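Local structure of uroporphyrin-III C-methyltransferase (Pseudomonas denitrificans, 1S4D) at residues 83-88 and 95-100; 15-20 and 114-119; 44-49 and 53-58. The protein methylates uroporphyrinogen III twice, at C-2 and C-7, using S-adenosyl-L-methionine, to give precorrin-2 on the routes to cobalamin (vitamin B12) and siroheme. All blocks are in the same frame, centred on the assembly; numbering follows the deposited sequence.

Contact 1 (83-88 and 95-100); sequences LRLVEL and VLRLKG. With SAH (S-adenosyl-L-homocysteine), chain Q.
Leu-85 and Leu-88 reach from helix 83-88 onto Val-95 and Arg-97 of the strand it packs on, and everything that passes between the two segments is apolar. Leu-85 does most of the work. With its CG set anti to the carbonyl carbon (chi1 -65°), it sends its two methyls to neighbouring positions on the same strand face: CD2 lies 4.0 Å from Val-95 CG1, while CD1 rests on the aliphatic stem of Arg-97, 3.7 Å from Arg-97 CD. The leucine and arginine side chains meet at about a right angle. Leu-88 uses its root, with its CB 3.7 Å from Val-95 CG2, so that the two methyls of Val-95 are shared between the two leucines.

The charged ends lie apart from this apolar patch. Arg-97 bends at chi2 and chi3, carrying its guanidinium past Leu-85 to salt bridges with Asp-47 and Glu-112, so a buried charge has two acidic partners. On the helix, Arg-84 NH1 bonds Glu-87 OE2 at 2.5 Å, close to the guanidinium plane and on the anti side of the carboxylate but tilted out of its plane; Arg-84 also pairs with Glu-65, and Leu-88 CD2 lies above one face of the Arg-84 guanidinium, toward its rim.

At the far end of the strand, Gly-100 O accepts a weak hydrogen bond from the amino N of S-adenosyl-L-homocysteine, 3.1 Å away.

Helix and strand run nearly antiparallel, at 157° with axes 9.3 Å apart. This is the returning half of a beta-alpha-beta crossover: helix 78-90 leads from strand 63-66 to strand 94-99, parallel to it in the same sheet, and passes over the strand between them, 43-46. As in many nucleotide-binding alpha/beta folds, the C-terminal end of the strand opens into the cofactor site.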
loop_
_atom_site.group_PDB
_atom_site.type_symbol
_atom_site.label_atom_id
_atom_site.label_comp_id
_atom_site.label_asym_id
_atom_site.label_seq_id
_atom_site.Cartn_x
_atom_site.Cartn_y
_atom_site.Cartn_z
ATOM N N LEU B 83 11.568 -18.615 13.564
ATOM C CA LEU B 83 12.748 -19.323 14.015
ATOM C C LEU B 83 13.480 -19.965 12.825
ATOM O O LEU B 83 14.724 -19.986 12.810
ATOM C CB LEU B 83 12.408 -20.333 15.130
ATOM C CG LEU B 83 12.146 -19.720 16.533
ATOM C CD1 LEU B 83 11.808 -20.739 17.613
ATOM C CD2 LEU B 83 13.274 -18.825 17.007
ATOM N N ARG B 84 12.715 -20.431 11.828
ATOM C CA ARG B 84 13.264 -21.130 10.665
ATOM C C ARG B 84 14.070 -20.140 9.827
ATOM O O ARG B 84 15.159 -20.485 9.337
ATOM C CB ARG B 84 12.164 -21.869 9.855
ATOM C CG ARG B 84 12.397 -22.027 8.334
ATOM C CD ARG B 84 12.637 -23.461 7.778
ATOM N NE ARG B 84 13.973 -23.971 8.070
ATOM C CZ ARG B 84 14.774 -24.658 7.231
ATOM N NH1 ARG B 84 15.958 -25.061 7.661
ATOM N NH2 ARG B 84 14.445 -24.946 5.981
ATOM N N LEU B 85 13.553 -18.911 9.696
ATOM C CA LEU B 85 14.288 -17.815 9.063
ATOM C C LEU B 85 15.627 -17.577 9.754
ATOM O O LEU B 85 16.658 -17.438 9.101
ATOM C CB LEU B 85 13.463 -16.526 9.051
ATOM C CG LEU B 85 12.173 -16.530 8.208
ATOM C CD1 LEU B 85 11.517 -15.136 8.193
ATOM C CD2 LEU B 85 12.381 -17.105 6.790
ATOM N N VAL B 86 15.607 -17.561 11.078
ATOM C CA VAL B 86 16.814 -17.416 11.860
ATOM C C VAL B 86 17.761 -18.598 11.598
ATOM O O VAL B 86 18.969 -18.411 11.494
ATOM C CB VAL B 86 16.481 -17.245 13.372
ATOM C CG1 VAL B 86 17.741 -17.367 14.261
ATOM C CG2 VAL B 86 15.780 -15.909 13.605
ATOM N N GLU B 87 17.213 -19.805 11.463
ATOM C CA GLU B 87 18.062 -20.981 11.296
ATOM C C GLU B 87 18.773 -20.935 9.933
ATOM O O GLU B 87 19.977 -21.192 9.837
ATOM C CB GLU B 87 17.266 -22.271 11.532
ATOM C CG GLU B 87 17.880 -23.539 10.972
ATOM C CD GLU B 87 16.935 -24.729 11.065
ATOM O OE1 GLU B 87 17.073 -25.504 12.031
ATOM O OE2 GLU B 87 16.052 -24.904 10.194
ATOM N N LEU B 88 18.017 -20.561 8.903
ATOM C CA LEU B 88 18.526 -20.369 7.546
ATOM C C LEU B 88 19.610 -19.307 7.451
ATOM O O LEU B 88 20.620 -19.506 6.770
ATOM C CB LEU B 88 17.367 -20.020 6.612
ATOM C CG LEU B 88 16.409 -21.199 6.401
ATOM C CD1 LEU B 88 15.068 -20.698 5.877
ATOM C CD2 LEU B 88 17.020 -22.277 5.481
ATOM N N VAL B 95 18.592 -15.198 2.606
ATOM C CA VAL B 95 17.227 -15.625 2.911
ATOM C C VAL B 95 16.189 -14.589 2.494
ATOM O O VAL B 95 16.256 -13.413 2.909
ATOM C CB VAL B 95 17.046 -15.934 4.431
ATOM C CG1 VAL B 95 15.710 -16.575 4.691
ATOM C CG2 VAL B 95 18.145 -16.825 4.934
ATOM N N LEU B 96 15.236 -15.045 1.684
ATOM C CA LEU B 96 14.112 -14.245 1.212
ATOM C C LEU B 96 12.839 -14.783 1.835
ATOM O O LEU B 96 12.478 -15.961 1.595
ATOM C CB LEU B 96 13.988 -14.405 -0.310
ATOM C CG LEU B 96 13.604 -13.236 -1.216
ATOM C CD1 LEU B 96 13.292 -13.812 -2.518
ATOM C CD2 LEU B 96 12.413 -12.506 -0.736
ATOM N N ARG B 97 12.167 -13.964 2.646
ATOM C CA ARG B 97 10.836 -14.349 3.163
ATOM C C ARG B 97 9.884 -13.588 2.276
ATOM O O ARG B 97 9.863 -12.362 2.339
ATOM C CB ARG B 97 10.659 -14.000 4.650
ATOM C CG ARG B 97 9.213 -13.970 5.172
ATOM C CD ARG B 97 8.703 -15.256 5.868
ATOM N NE ARG B 97 7.728 -15.918 5.008
ATOM C CZ ARG B 97 6.438 -16.125 5.278
ATOM N NH1 ARG B 97 5.886 -15.781 6.441
ATOM N NH2 ARG B 97 5.691 -16.715 4.363
ATOM N N LEU B 98 9.169 -14.314 1.405
ATOM C CA LEU B 98 8.309 -13.711 0.385
ATOM C C LEU B 98 6.895 -13.628 0.923
ATOM O O LEU B 98 6.233 -14.642 1.085
ATOM C CB LEU B 98 8.268 -14.580 -0.868
ATOM C CG LEU B 98 8.378 -14.083 -2.327
ATOM C CD1 LEU B 98 7.609 -14.967 -3.311
ATOM C CD2 LEU B 98 7.983 -12.653 -2.515
ATOM N N LYS B 99 6.396 -12.444 1.207
ATOM C CA LYS B 99 5.069 -12.411 1.772
ATOM C C LYS B 99 4.089 -11.842 0.772
ATOM O O LYS B 99 4.458 -10.984 -0.065
ATOM C CB LYS B 99 5.106 -11.613 3.064
ATOM C CG LYS B 99 6.320 -12.013 3.929
ATOM C CD LYS B 99 6.548 -11.038 5.038
ATOM C CE LYS B 99 5.292 -10.898 5.875
ATOM N NZ LYS B 99 5.047 -12.167 6.579
ATOM N N GLY B 100 2.851 -12.338 0.832
ATOM C CA GLY B 100 1.764 -11.778 0.049
ATOM C C GLY B 100 1.578 -10.294 0.330
ATOM O O GLY B 100 1.622 -9.867 1.470
HETATM N N SAH Q . 0.065 -8.344 3.723
HETATM C CA SAH Q . -1.048 -8.669 2.847
HETATM C CB SAH Q . -2.228 -9.159 3.668
HETATM C CG SAH Q . -2.154 -10.629 4.037
HETATM S SD SAH Q . -3.331 -11.184 5.298
HETATM C C SAH Q . -1.406 -7.484 1.942
HETATM O O SAH Q . -0.814 -6.409 2.012
HETATM O OXT SAH Q . -2.284 -7.538 1.085
HETATM C "C5'" SAH Q . -4.339 -12.008 4.020
HETATM C "C4'" SAH Q . -5.552 -11.244 3.473
HETATM O "O4'" SAH Q . -5.182 -10.322 2.468
HETATM C "C3'" SAH Q . -6.616 -12.080 2.769
HETATM O "O3'" SAH Q . -7.456 -12.823 3.611
HETATM C "C2'" SAH Q . -7.362 -11.059 1.928
HETATM O "O2'" SAH Q . -8.285 -10.276 2.656
HETATM C "C1'" SAH Q . -6.212 -10.158 1.510
HETATM N N9 SAH Q . -5.669 -10.470 0.168
HETATM C C8 SAH Q . -4.391 -10.856 -0.071
HETATM N N7 SAH Q . -4.230 -11.039 -1.383
HETATM C C5 SAH Q . -5.383 -10.787 -2.010
HETATM C C6 SAH Q . -5.747 -10.821 -3.357
HETATM N N6 SAH Q . -4.871 -11.145 -4.290
HETATM N N1 SAH Q . -7.042 -10.501 -3.715
HETATM C C2 SAH Q . -7.945 -10.139 -2.738
HETATM N N3 SAH Q . -7.578 -10.105 -1.403
HETATM C C4 SAH Q . -6.312 -10.420 -1.040
#

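Contact 2 (15-20 and 114-119); sequences GSVWLV and LTLVEH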
loop_
_atom_site.group_PDB
_atom_site.type_symbol
_atom_site.label_atom_id
_atom_site.label_comp_id
_atom_site.label_asym_id
_atom_site.label_seq_id
_atom_site.Cartn_x
_atom_site.Cartn_y
_atom_site.Cartn_z
ATOM N N GLY B 15 23.583 -14.620 5.175
ATOM C CA GLY B 15 23.282 -14.533 6.588
ATOM C C GLY B 15 22.334 -13.418 6.976
ATOM O O GLY B 15 22.278 -13.028 8.149
ATOM N N SER B 16 21.583 -12.895 6.009
ATOM C CA SER B 16 20.556 -11.925 6.332
ATOM C C SER B 16 19.200 -12.328 5.768
ATOM O O SER B 16 19.109 -13.210 4.922
ATOM C CB SER B 16 20.971 -10.508 5.921
ATOM O OG SER B 16 21.109 -10.407 4.529
ATOM N N VAL B 17 18.147 -11.703 6.274
ATOM C CA VAL B 17 16.802 -11.990 5.802
ATOM C C VAL B 17 16.132 -10.724 5.234
ATOM O O VAL B 17 16.107 -9.664 5.888
ATOM C CB VAL B 17 15.938 -12.601 6.928
ATOM C CG1 VAL B 17 14.550 -12.929 6.413
ATOM C CG2 VAL B 17 16.633 -13.847 7.560
ATOM N N TRP B 18 15.627 -10.824 4.007
ATOM C CA TRP B 18 14.729 -9.806 3.497
ATOM C C TRP B 18 13.264 -10.267 3.655
ATOM O O TRP B 18 12.893 -11.383 3.238
ATOM C CB TRP B 18 15.046 -9.504 2.043
ATOM C CG TRP B 18 16.367 -8.847 1.818
ATOM C CD1 TRP B 18 17.437 -8.812 2.679
ATOM C CD2 TRP B 18 16.763 -8.094 0.671
ATOM N NE1 TRP B 18 18.473 -8.094 2.131
ATOM C CE2 TRP B 18 18.090 -7.643 0.897
ATOM C CE3 TRP B 18 16.128 -7.739 -0.529
ATOM C CZ2 TRP B 18 18.791 -6.870 -0.025
ATOM C CZ3 TRP B 18 16.835 -6.982 -1.455
ATOM C CH2 TRP B 18 18.158 -6.560 -1.191
ATOM N N LEU B 19 12.454 -9.419 4.286
ATOM C CA LEU B 19 11.001 -9.566 4.272
ATOM C C LEU B 19 10.502 -8.766 3.063
ATOM O O LEU B 19 10.604 -7.544 3.036
ATOM C CB LEU B 19 10.405 -9.041 5.573
ATOM C CG LEU B 19 10.676 -9.862 6.855
ATOM C CD1 LEU B 19 12.120 -9.956 7.145
ATOM C CD2 LEU B 19 10.038 -9.233 8.054
ATOM N N VAL B 20 9.996 -9.474 2.055
ATOM C CA VAL B 20 9.683 -8.921 0.744
ATOM C C VAL B 20 8.207 -9.151 0.411
ATOM O O VAL B 20 7.689 -10.301 0.522
ATOM C CB VAL B 20 10.523 -9.617 -0.355
ATOM C CG1 VAL B 20 10.190 -9.074 -1.715
ATOM C CG2 VAL B 20 12.012 -9.475 -0.086
ATOM N N LEU B 114 11.002 -8.666 14.387
ATOM C CA LEU B 114 11.275 -8.621 15.821
ATOM C C LEU B 114 12.016 -9.874 16.255
ATOM O O LEU B 114 12.983 -9.802 17.017
ATOM C CB LEU B 114 9.978 -8.484 16.594
ATOM C CG LEU B 114 9.719 -7.332 17.565
ATOM C CD1 LEU B 114 10.399 -6.007 17.199
ATOM C CD2 LEU B 114 8.190 -7.166 17.729
ATOM N N THR B 115 11.584 -11.022 15.747
ATOM C CA THR B 115 12.276 -12.270 16.004
ATOM C C THR B 115 13.684 -12.222 15.423
ATOM O O THR B 115 14.648 -12.595 16.100
ATOM C CB THR B 115 11.478 -13.457 15.438
ATOM O OG1 THR B 115 10.184 -13.491 16.054
ATOM C CG2 THR B 115 12.097 -14.774 15.861
ATOM N N LEU B 116 13.810 -11.746 14.182
ATOM C CA LEU B 116 15.132 -11.558 13.575
ATOM C C LEU B 116 16.078 -10.729 14.499
ATOM O O LEU B 116 17.188 -11.164 14.813
ATOM C CB LEU B 116 15.007 -10.962 12.171
ATOM C CG LEU B 116 14.886 -11.864 10.918
ATOM C CD1 LEU B 116 14.864 -13.370 11.173
ATOM C CD2 LEU B 116 13.711 -11.482 10.036
ATOM N N VAL B 117 15.615 -9.573 14.972
ATOM C CA VAL B 117 16.420 -8.733 15.843
ATOM C C VAL B 117 16.870 -9.456 17.133
ATOM O O VAL B 117 18.060 -9.469 17.463
ATOM C CB VAL B 117 15.703 -7.413 16.164
ATOM C CG1 VAL B 117 16.446 -6.665 17.251
ATOM C CG2 VAL B 117 15.599 -6.567 14.911
ATOM N N GLU B 118 15.913 -10.067 17.831
ATOM C CA GLU B 118 16.150 -10.860 19.032
ATOM C C GLU B 118 17.320 -11.846 18.874
ATOM O O GLU B 118 18.090 -12.060 19.811
ATOM C CB GLU B 118 14.842 -11.593 19.381
ATOM C CG GLU B 118 14.858 -12.651 20.487
ATOM C CD GLU B 118 13.581 -13.491 20.461
ATOM O OE1 GLU B 118 12.557 -13.022 19.898
ATOM O OE2 GLU B 118 13.582 -14.631 20.977
ATOM N N HIS B 119 17.457 -12.430 17.689
ATOM C CA HIS B 119 18.476 -13.451 17.448
ATOM C C HIS B 119 19.648 -12.917 16.638
ATOM O O HIS B 119 20.422 -13.704 16.074
ATOM C CB HIS B 119 17.877 -14.671 16.750
ATOM C CG HIS B 119 16.730 -15.291 17.483
ATOM N ND1 HIS B 119 16.874 -16.406 18.284
ATOM C CD2 HIS B 119 15.418 -14.960 17.529
ATOM C CE1 HIS B 119 15.703 -16.731 18.799
ATOM N NE2 HIS B 119 14.800 -15.871 18.354
#
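Leu-116 on helix 109-118 points its isobutyl group at Val-17 and Leu-19 of strand 16-21, joining an outer helix to an inner strand of the parallel alpha/beta sheet in the N-terminal half of this methyltransferase. The valine and Leu-116 cross at about a right angle. Because Val-17 holds CG1 anti to its backbone N (chi1 -178°) and CG2 anti to the carbonyl carbon, CB and both methyls can face the leucine, with Val-17 CB 4.0 Å from Leu-116 CD2 and Val-17 CG2 4.1 Å from Leu-116 CD1. Leu-19, two residues on and on the same strand face, runs past Leu-116 in the opposite direction.

Val-86 of helix 78-90 also packs on Leu-116, which is thus buried between helix 78-90 and the sheet. An alanine here would keep none of the methyls that meet the strand, and is likely to leave a gap over Val-17 and Leu-19. The helix's other flank turns to the dimer, where Leu-114 and Val-117 pack on Leu-255 and Ala-254 of the second subunit. Within the contact, the nearest approach is between two methyls, Leu-19 CD1 and Leu-116 CD2, 3.6 Å apart.

Contact 3 (44-49 and 53-58); sequences IVHDAL and DCLKLA. With SAH (S-adenosyl-L-homocysteine), chain Q.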
loop_
_atom_site.group_PDB
_atom_site.type_symbol
_atom_site.label_atom_id
_atom_site.label_comp_id
_atom_site.label_asym_id
_atom_site.label_seq_id
_atom_site.Cartn_x
_atom_site.Cartn_y
_atom_site.Cartn_z
ATOM N N ILE B 44 13.793 -19.321 -0.541
ATOM C CA ILE B 44 12.631 -18.446 -0.618
ATOM C C ILE B 44 11.539 -19.105 0.198
ATOM O O ILE B 44 10.965 -20.138 -0.214
ATOM C CB ILE B 44 12.185 -18.261 -2.088
ATOM C CG1 ILE B 44 13.281 -17.560 -2.883
ATOM C CG2 ILE B 44 10.890 -17.454 -2.182
ATOM C CD1 ILE B 44 13.049 -17.550 -4.342
ATOM N N VAL B 45 11.293 -18.542 1.378
ATOM C CA VAL B 45 10.242 -19.027 2.252
ATOM C C VAL B 45 9.027 -18.182 1.931
ATOM O O VAL B 45 9.018 -16.962 2.151
ATOM C CB VAL B 45 10.664 -18.906 3.717
ATOM C CG1 VAL B 45 9.578 -19.422 4.662
ATOM C CG2 VAL B 45 11.948 -19.667 3.934
ATOM N N HIS B 46 8.013 -18.826 1.372
ATOM C CA HIS B 46 6.875 -18.102 0.828
ATOM C C HIS B 46 5.505 -18.546 1.370
ATOM O O HIS B 46 5.365 -19.624 1.923
ATOM C CB HIS B 46 6.904 -18.192 -0.691
ATOM C CG HIS B 46 6.606 -19.560 -1.200
ATOM N ND1 HIS B 46 7.589 -20.418 -1.642
ATOM C CD2 HIS B 46 5.434 -20.231 -1.323
ATOM C CE1 HIS B 46 7.034 -21.560 -2.015
ATOM N NE2 HIS B 46 5.730 -21.474 -1.824
ATOM N N ASP B 47 4.512 -17.674 1.199
ATOM C CA ASP B 47 3.118 -17.925 1.566
ATOM C C ASP B 47 2.388 -18.832 0.576
ATOM O O ASP B 47 2.829 -18.998 -0.555
ATOM C CB ASP B 47 2.376 -16.594 1.574
ATOM C CG ASP B 47 2.766 -15.716 2.736
ATOM O OD1 ASP B 47 2.466 -14.495 2.682
ATOM O OD2 ASP B 47 3.348 -16.177 3.750
ATOM N N ALA B 48 1.264 -19.412 0.997
ATOM C CA ALA B 48 0.336 -20.043 0.042
ATOM C C ALA B 48 -0.255 -18.902 -0.751
ATOM O O ALA B 48 -0.413 -19.004 -1.967
ATOM C CB ALA B 48 -0.757 -20.817 0.748
ATOM N N LEU B 49 -0.537 -17.801 -0.039
ATOM C CA LEU B 49 -1.009 -16.557 -0.644
ATOM C C LEU B 49 0.076 -16.003 -1.581
ATOM O O LEU B 49 0.205 -14.787 -1.801
ATOM C CB LEU B 49 -1.522 -15.541 0.409
ATOM C CG LEU B 49 -3.065 -15.364 0.436
ATOM C CD1 LEU B 49 -3.656 -14.709 1.699
ATOM C CD2 LEU B 49 -3.476 -14.557 -0.751
ATOM N N ASP B 53 4.223 -17.685 -10.648
ATOM C CA ASP B 53 4.925 -16.772 -11.559
ATOM C C ASP B 53 6.102 -16.017 -10.929
ATOM O O ASP B 53 7.222 -16.077 -11.448
ATOM C CB ASP B 53 3.942 -15.800 -12.239
ATOM C CG ASP B 53 2.526 -16.385 -12.402
ATOM O OD1 ASP B 53 2.282 -17.088 -13.435
ATOM O OD2 ASP B 53 1.611 -16.183 -11.540
ATOM N N CYS B 54 5.906 -15.363 -9.796
ATOM C CA CYS B 54 6.982 -14.767 -8.997
ATOM C C CYS B 54 8.179 -15.695 -8.803
ATOM O O CYS B 54 9.317 -15.310 -9.059
ATOM C CB CYS B 54 6.451 -14.378 -7.630
ATOM S SG CYS B 54 5.137 -13.155 -7.752
ATOM N N LEU B 55 7.898 -16.914 -8.345
ATOM C CA LEU B 55 8.912 -17.892 -7.959
ATOM C C LEU B 55 9.821 -18.305 -9.098
ATOM O O LEU B 55 10.946 -18.716 -8.861
ATOM C CB LEU B 55 8.262 -19.119 -7.316
ATOM C CG LEU B 55 7.473 -18.856 -6.023
ATOM C CD1 LEU B 55 6.774 -20.132 -5.473
ATOM C CD2 LEU B 55 8.378 -18.233 -4.971
ATOM N N LYS B 56 9.325 -18.171 -10.327
ATOM C CA LYS B 56 10.082 -18.470 -11.545
ATOM C C LYS B 56 11.322 -17.589 -11.730
ATOM O O LYS B 56 12.175 -17.895 -12.557
ATOM C CB LYS B 56 9.168 -18.352 -12.780
ATOM C CG LYS B 56 9.017 -19.632 -13.625
ATOM C CD LYS B 56 10.007 -19.659 -14.805
ATOM C CE LYS B 56 9.295 -19.773 -16.160
ATOM N NZ LYS B 56 9.806 -20.928 -16.952
ATOM N N LEU B 57 11.422 -16.508 -10.965
ATOM C CA LEU B 57 12.561 -15.600 -11.056
ATOM C C LEU B 57 13.764 -16.095 -10.247
ATOM O O LEU B 57 14.921 -15.673 -10.489
ATOM C CB LEU B 57 12.173 -14.191 -10.605
ATOM C CG LEU B 57 11.411 -13.276 -11.569
ATOM C CD1 LEU B 57 10.977 -12.023 -10.860
ATOM C CD2 LEU B 57 12.249 -12.903 -12.774
ATOM N N ALA B 58 13.488 -16.984 -9.286
ATOM C CA ALA B 58 14.526 -17.599 -8.458
ATOM C C ALA B 58 15.585 -18.212 -9.347
ATOM O O ALA B 58 15.262 -18.745 -10.405
ATOM C CB ALA B 58 13.924 -18.655 -7.567
HETATM N N SAH Q . 0.065 -8.344 3.723
HETATM C CA SAH Q . -1.048 -8.669 2.847
HETATM C CB SAH Q . -2.228 -9.159 3.668
HETATM C CG SAH Q . -2.154 -10.629 4.037
HETATM S SD SAH Q . -3.331 -11.184 5.298
HETATM C C SAH Q . -1.406 -7.484 1.942
HETATM O O SAH Q . -0.814 -6.409 2.012
HETATM O OXT SAH Q . -2.284 -7.538 1.085
HETATM C "C5'" SAH Q . -4.339 -12.008 4.020
HETATM C "C4'" SAH Q . -5.552 -11.244 3.473
HETATM O "O4'" SAH Q . -5.182 -10.322 2.468
HETATM C "C3'" SAH Q . -6.616 -12.080 2.769
HETATM O "O3'" SAH Q . -7.456 -12.823 3.611
HETATM C "C2'" SAH Q . -7.362 -11.059 1.928
HETATM O "O2'" SAH Q . -8.285 -10.276 2.656
HETATM C "C1'" SAH Q . -6.212 -10.158 1.510
HETATM N N9 SAH Q . -5.669 -10.470 0.168
HETATM C C8 SAH Q . -4.391 -10.856 -0.071
HETATM N N7 SAH Q . -4.230 -11.039 -1.383
HETATM C C5 SAH Q . -5.383 -10.787 -2.010
HETATM C C6 SAH Q . -5.747 -10.821 -3.357
HETATM N N6 SAH Q . -4.871 -11.145 -4.290
HETATM N N1 SAH Q . -7.042 -10.501 -3.715
HETATM C C2 SAH Q . -7.945 -10.139 -2.738
HETATM N N3 SAH Q . -7.578 -10.105 -1.403
HETATM C C4 SAH Q . -6.312 -10.420 -1.040
#
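Ile-44 and Ala-58, whose CA atoms lie 8.1 Å apart, mark where the two backbones come nearest: residues 44-46 are extended strand, whereas 53-58 coils back beside them in tight turns, with Lys-56, Leu-57 and Ala-58 each bonding through N to the carbonyl three residues earlier. Leu-55 is the middle of the interface and its two methyls have separate tasks. CD1 sits over one face of the His-46 ring, 3.9 Å from the ring centroid and 17° off the normal, a CH-pi contact in which the two side chains meet at about a right angle. The ring is presented to Leu-55 because His-46 places CG between its backbone N and carbonyl carbon (chi1 70°). The other methyl, Leu-55 CD2, lies 3.8 Å from Ile-44 CG2, the leucine and isoleucine sliding past each other in opposite directions. Farther along, Ile-44 CD1 reaches Ala-58 CB at 3.5 Å.

Leu-98 of the neighbouring strand touches both His-46 and Leu-55 and so adds to the same apolar patch. Beyond the strand, Asp-47 OD1 accepts a hydrogen bond from Gly-100 N, and Leu-49 borders the cofactor: its CD1 is 3.6 Å from C5' of S-adenosyl-L-homocysteine, and its CD2 meets the adenine near N7.

Across this contact, 53-58 meets the strand through methyl groups and a ring face. Such contacts are weakly directional, so the turn is probably placed by fit of shape, while the polar bonding belongs to the strand's other neighbours and to its exit toward the cofactor.

All three contacts gather on the parallel sheet ordered 63-66, 43-46, 94-99, 16-21, 123-126. Contact 1 supplies its middle strand, and contacts 3 and 2 the strands on either side. Their centres lie about 8 Å (1 and 2), 12 Å (1 and 3) and 18 Å (2 and 3) apart. Along the chain, contact 3 closes before contact 1 opens, and both are nested in the long loop that contact 2 closes. Helices 78-90 and 109-118 pack side by side on one sheet face; 53-58 lies across the other. The chain leaving strands 43-46 and 94-99 reaches S-adenosyl-L-homocysteine, so contacts 1 and 3 border the cofactor pocket, while contact 2 packs a helix on the sheet farther from it.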